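Local coordinates for 5-formyl-3-hydroxy-2-methylpyridine 4-carboxylate 5-dehydrogenase (Mesorhizobium japonicum MAFF 303099, PDB 4OM8), which catalyses the NAD(+)-dependent oxidation, and the NADH-dependent reduction, of 5-formyl-3-hydroxy-2-methylpyridine-4-carboxylate in the breakdown of pyridoxine (vitamin B6), at the interface of chains A and B. Coordinates in Å, arbitrary orientation; residue numbers count along the deposited sequence, not the author numbering. Chains: chain A/B, 5-formyl-3-hydroxy-2-methylpyridine 4-carboxylate 5-dehydrogenase.

Contact 1: the interface of chains A and B. Residues chain A 304, 307-309; chain B 296, 300.
The last turn of helix 284-305 of chain A and the C-terminal tail behind it meet the same helix of chain B. The tail residue A:Glu309 and the helix residue B:Arg296 approach from opposite directions and form a salt bridge. It is a long one, 3.3 Å from carboxylate OE2 of A:Glu309 to NH1 of B:Arg296. OE2 of A:Glu309 lies over the face of the B:Arg296 guanidinium group, not in line with its N-H bonds, and the planes are 36° apart. The link is therefore a charge contact and not a two-pronged pair. The side chain of B:Arg296 leaves its helix with CG anti to the backbone N (chi1 -176°). It then bends at chi3 (69°), which brings the guanidinium group round to the chain A tail.

A water lies in the guanidinium plane, at its edge. It is 2.9 Å from NH2 of B:Arg296 and 3.2 Å from NH1 of B:Arg296. On the chain A side the same water is 2.7 Å from the carbonyl O of A:Ile304 and 2.8 Å from the carbonyl O of A:Arg308. It thus ties the helix end and the tail of chain A to one arginine of chain B.

Beside this polar cluster, the methyl CG2 of A:Ile304 packs on CB of B:Ala300 at 3.7 Å. The enzyme is a homodimer, and this small patch probably helps to fix the C-terminal tail of one subunit against the last helix of the other.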
loop_
_atom_site.group_PDB
_atom_site.type_symbol
_atom_site.label_atom_id
_atom_site.label_comp_id
_atom_site.label_asym_id
_atom_site.label_seq_id
_atom_site.Cartn_x
_atom_site.Cartn_y
_atom_site.Cartn_z
ATOM N N ILE A 304 -10.972 -9.129 -7.683
ATOM C CA ILE A 304 -11.325 -7.826 -8.243
ATOM C C ILE A 304 -10.139 -7.162 -8.956
ATOM O O ILE A 304 -10.280 -6.612 -10.043
ATOM C CB ILE A 304 -11.847 -6.868 -7.160
ATOM C CG1 ILE A 304 -13.077 -7.460 -6.474
ATOM C CG2 ILE A 304 -12.106 -5.488 -7.769
ATOM C CD1 ILE A 304 -14.148 -7.823 -7.427
ATOM N N GLY A 307 -9.472 -8.206 -12.382
ATOM C CA GLY A 307 -10.472 -7.827 -13.365
ATOM C C GLY A 307 -11.710 -8.701 -13.386
ATOM O O GLY A 307 -12.528 -8.599 -14.305
ATOM N N ARG A 308 -11.858 -9.561 -12.383
ATOM C CA ARG A 308 -12.973 -10.504 -12.377
ATOM C C ARG A 308 -14.295 -9.784 -12.187
ATOM O O ARG A 308 -14.399 -8.842 -11.401
ATOM C CB ARG A 308 -12.805 -11.561 -11.287
ATOM C CG ARG A 308 -13.862 -12.645 -11.341
ATOM C CD ARG A 308 -13.783 -13.561 -10.140
ATOM N NE ARG A 308 -14.527 -14.798 -10.360
ATOM C CZ ARG A 308 -15.766 -15.012 -9.924
ATOM N NH1 ARG A 308 -16.411 -14.066 -9.251
ATOM N NH2 ARG A 308 -16.364 -16.174 -10.166
ATOM N N GLU A 309 -15.300 -10.249 -12.921
ATOM C CA GLU A 309 -16.662 -9.740 -12.800
ATOM C C GLU A 309 -17.591 -10.897 -12.455
ATOM O O GLU A 309 -18.392 -11.361 -13.282
ATOM C CB GLU A 309 -17.102 -9.041 -14.092
ATOM C CG GLU A 309 -16.493 -7.647 -14.306
ATOM C CD GLU A 309 -17.189 -6.564 -13.495
ATOM O OE1 GLU A 309 -17.774 -6.891 -12.440
ATOM O OE2 GLU A 309 -17.162 -5.382 -13.916
ATOM O OXT GLU A 309 -17.526 -11.394 -11.322
ATOM N N ARG B 296 -13.897 1.768 -11.019
ATOM C CA ARG B 296 -14.705 0.569 -10.819
ATOM C C ARG B 296 -14.057 -0.387 -9.823
ATOM O O ARG B 296 -14.714 -0.889 -8.912
ATOM C CB ARG B 296 -14.937 -0.156 -12.141
ATOM C CG ARG B 296 -15.856 -1.358 -11.990
ATOM C CD ARG B 296 -15.874 -2.193 -13.248
ATOM N NE ARG B 296 -14.602 -2.866 -13.477
ATOM C CZ ARG B 296 -14.166 -3.903 -12.774
ATOM N NH1 ARG B 296 -14.901 -4.389 -11.780
ATOM N NH2 ARG B 296 -12.998 -4.451 -13.062
ATOM N N ALA B 300 -15.337 -1.625 -5.993
ATOM C CA ALA B 300 -15.543 -3.040 -5.671
ATOM C C ALA B 300 -14.650 -3.489 -4.510
ATOM O O ALA B 300 -15.085 -4.232 -3.620
ATOM C CB ALA B 300 -15.297 -3.901 -6.894
HETATM O O HOH W 1 -12.735 -6.624 -11.207
#

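Contact 2: the interface of chains A and B. Residues chain A 197, 201, 204, 206, 253; chain B 182, 186, 189-190.
This contact belongs to the homodimer interface, around helix 187-203, most of it in the C-terminal 3-hydroxyacyl-CoA dehydrogenase family region. Helix 187-203 of chain A, with the loop after it, packs against the start of the same helix in chain B and the loop before it. At its centre A:Glu197 and B:Arg189 form a salt bridge, their side chains crossing at about a right angle. The A:Glu197 chain bends at chi2 (62°), which turns its carboxylate toward B:Arg189. NE of B:Arg189 donates a hydrogen bond to carboxylate OE1 of A:Glu197, 2.9 Å long and 155° at the hydrogen. The acceptor lies near the guanidinium plane, but the donor stands 38° out of the carboxylate plane. A weak second bond runs from NH2 of B:Arg189 to the same oxygen.

The other oxygen, OE2 of A:Glu197, takes the backbone N of A:Ser253 on its syn lone pair at 2.9 Å. This second-shell bond probably helps fix the rotation of the carboxylate. A water 2.6 Å from OE1 of A:Glu197 also reaches B:Arg189 and A:Arg204. NH2 of A:Arg204 lies over the rim of one face of the B:Arg189 guanidinium group. The nearby carboxylate probably offsets the two positive charges. An alanine in place of A:Glu197 would probably leave B:Arg189 without its salt-bridge partner, the water shared with A:Arg204 short of an anchor, and the N-H of A:Ser253 without its acceptor.

Beside the polar group, A:Leu201 uses both methyls. CD2 of A:Leu201 lies 3.9 Å from CD of B:Arg189, while its CD1 meets CG2 of B:Val190 at 3.9 Å. A:Val206 and B:Val186 lie alongside each other, pointing opposite ways, with CG1 of A:Val206 3.8 Å from CG2 of B:Val186. A:Val206 also meets B:Val182 tip to tip. CG1 of B:Val182 lies 4.0 Å from NH2 of A:Arg204. The charged cluster and apolar layer probably help to hold the paired helices of the homodimer in register.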
loop_
_atom_site.group_PDB
_atom_site.type_symbol
_atom_site.label_atom_id
_atom_site.label_comp_id
_atom_site.label_asym_id
_atom_site.label_seq_id
_atom_site.Cartn_x
_atom_site.Cartn_y
_atom_site.Cartn_z
ATOM N N GLU A 197 8.808 5.196 8.173
ATOM C CA GLU A 197 8.104 6.463 8.413
ATOM C C GLU A 197 6.884 6.263 9.314
ATOM O O GLU A 197 6.644 7.056 10.227
ATOM C CB GLU A 197 7.690 7.104 7.082
ATOM C CG GLU A 197 7.056 8.489 7.219
ATOM C CD GLU A 197 7.989 9.523 7.814
ATOM O OE1 GLU A 197 7.492 10.433 8.503
ATOM O OE2 GLU A 197 9.221 9.447 7.608
ATOM N N LEU A 201 6.258 8.034 13.008
ATOM C CA LEU A 201 5.143 8.910 13.321
ATOM C C LEU A 201 4.386 8.446 14.565
ATOM O O LEU A 201 3.928 9.273 15.374
ATOM C CB LEU A 201 4.205 9.004 12.117
ATOM C CG LEU A 201 4.830 9.733 10.920
ATOM C CD1 LEU A 201 4.003 9.528 9.666
ATOM C CD2 LEU A 201 4.980 11.213 11.204
ATOM N N ARG A 204 6.709 9.133 17.757
ATOM C CA ARG A 204 6.850 10.499 18.248
ATOM C C ARG A 204 5.504 11.182 18.488
ATOM O O ARG A 204 5.433 12.399 18.648
ATOM C CB ARG A 204 7.717 11.326 17.309
ATOM C CG ARG A 204 7.194 11.572 15.927
ATOM C CD ARG A 204 8.395 11.995 15.084
ATOM N NE ARG A 204 8.092 12.367 13.705
ATOM C CZ ARG A 204 7.909 13.617 13.287
ATOM N NH1 ARG A 204 7.967 14.620 14.146
ATOM N NH2 ARG A 204 7.661 13.863 12.004
ATOM N N VAL A 206 2.614 11.495 16.728
ATOM C CA VAL A 206 1.844 12.202 15.711
ATOM C C VAL A 206 0.479 11.543 15.542
ATOM O O VAL A 206 -0.488 12.209 15.204
ATOM C CB VAL A 206 2.612 12.259 14.365
ATOM C CG1 VAL A 206 1.786 12.952 13.275
ATOM C CG2 VAL A 206 3.963 12.977 14.562
ATOM N N SER A 253 11.711 10.815 7.907
ATOM C CA SER A 253 12.664 10.090 8.741
ATOM C C SER A 253 13.726 9.404 7.888
ATOM O O SER A 253 13.425 8.802 6.858
ATOM C CB SER A 253 11.950 9.051 9.606
ATOM O OG SER A 253 12.885 8.233 10.294
ATOM N N VAL B 182 2.730 18.423 11.318
ATOM C CA VAL B 182 3.968 18.111 10.611
ATOM C C VAL B 182 3.771 18.153 9.098
ATOM O O VAL B 182 2.655 17.945 8.613
ATOM C CB VAL B 182 4.508 16.715 11.014
ATOM C CG1 VAL B 182 4.858 16.702 12.494
ATOM C CG2 VAL B 182 3.506 15.615 10.689
ATOM N N VAL B 186 0.042 12.755 8.036
ATOM C CA VAL B 186 0.479 11.355 8.128
ATOM C C VAL B 186 0.449 10.652 6.778
ATOM O O VAL B 186 1.460 10.056 6.363
ATOM C CB VAL B 186 -0.372 10.559 9.145
ATOM C CG1 VAL B 186 -0.083 9.052 9.042
ATOM C CG2 VAL B 186 -0.073 11.082 10.550
ATOM N N ARG B 189 3.044 11.680 4.218
ATOM C CA ARG B 189 4.392 11.351 4.692
ATOM C C ARG B 189 4.712 9.892 4.418
ATOM O O ARG B 189 5.781 9.553 3.892
ATOM C CB ARG B 189 4.547 11.626 6.186
ATOM C CG ARG B 189 4.561 13.102 6.527
ATOM C CD ARG B 189 4.941 13.335 7.983
ATOM N NE ARG B 189 6.330 13.042 8.306
ATOM C CZ ARG B 189 7.316 13.929 8.236
ATOM N NH1 ARG B 189 7.083 15.176 7.853
ATOM N NH2 ARG B 189 8.549 13.560 8.570
ATOM N N VAL B 190 3.782 9.016 4.774
ATOM C CA VAL B 190 4.028 7.604 4.563
ATOM C C VAL B 190 4.059 7.311 3.055
ATOM O O VAL B 190 4.910 6.548 2.579
ATOM C CB VAL B 190 2.983 6.739 5.291
ATOM C CG1 VAL B 190 3.212 5.264 5.000
ATOM C CG2 VAL B 190 3.055 6.983 6.798
HETATM O O HOH W 2 8.482 11.297 10.762
#

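Contact 1 and contact 2 belong to one two-fold symmetric interface, and the centres of their C-alpha atoms are about 33 Å apart. They share no residues. Contact 1 uses helix 284-305 and the chain end, whereas contact 2 uses helix 187-203 and its flanking loops. In both, an arginine of chain B meets a glutamate of chain A, and a water joins the two chains. Each has a twin with the chains exchanged. Pinning the subunits at well-separated points probably limits rocking of one subunit on the other and helps the homodimer keep its shape.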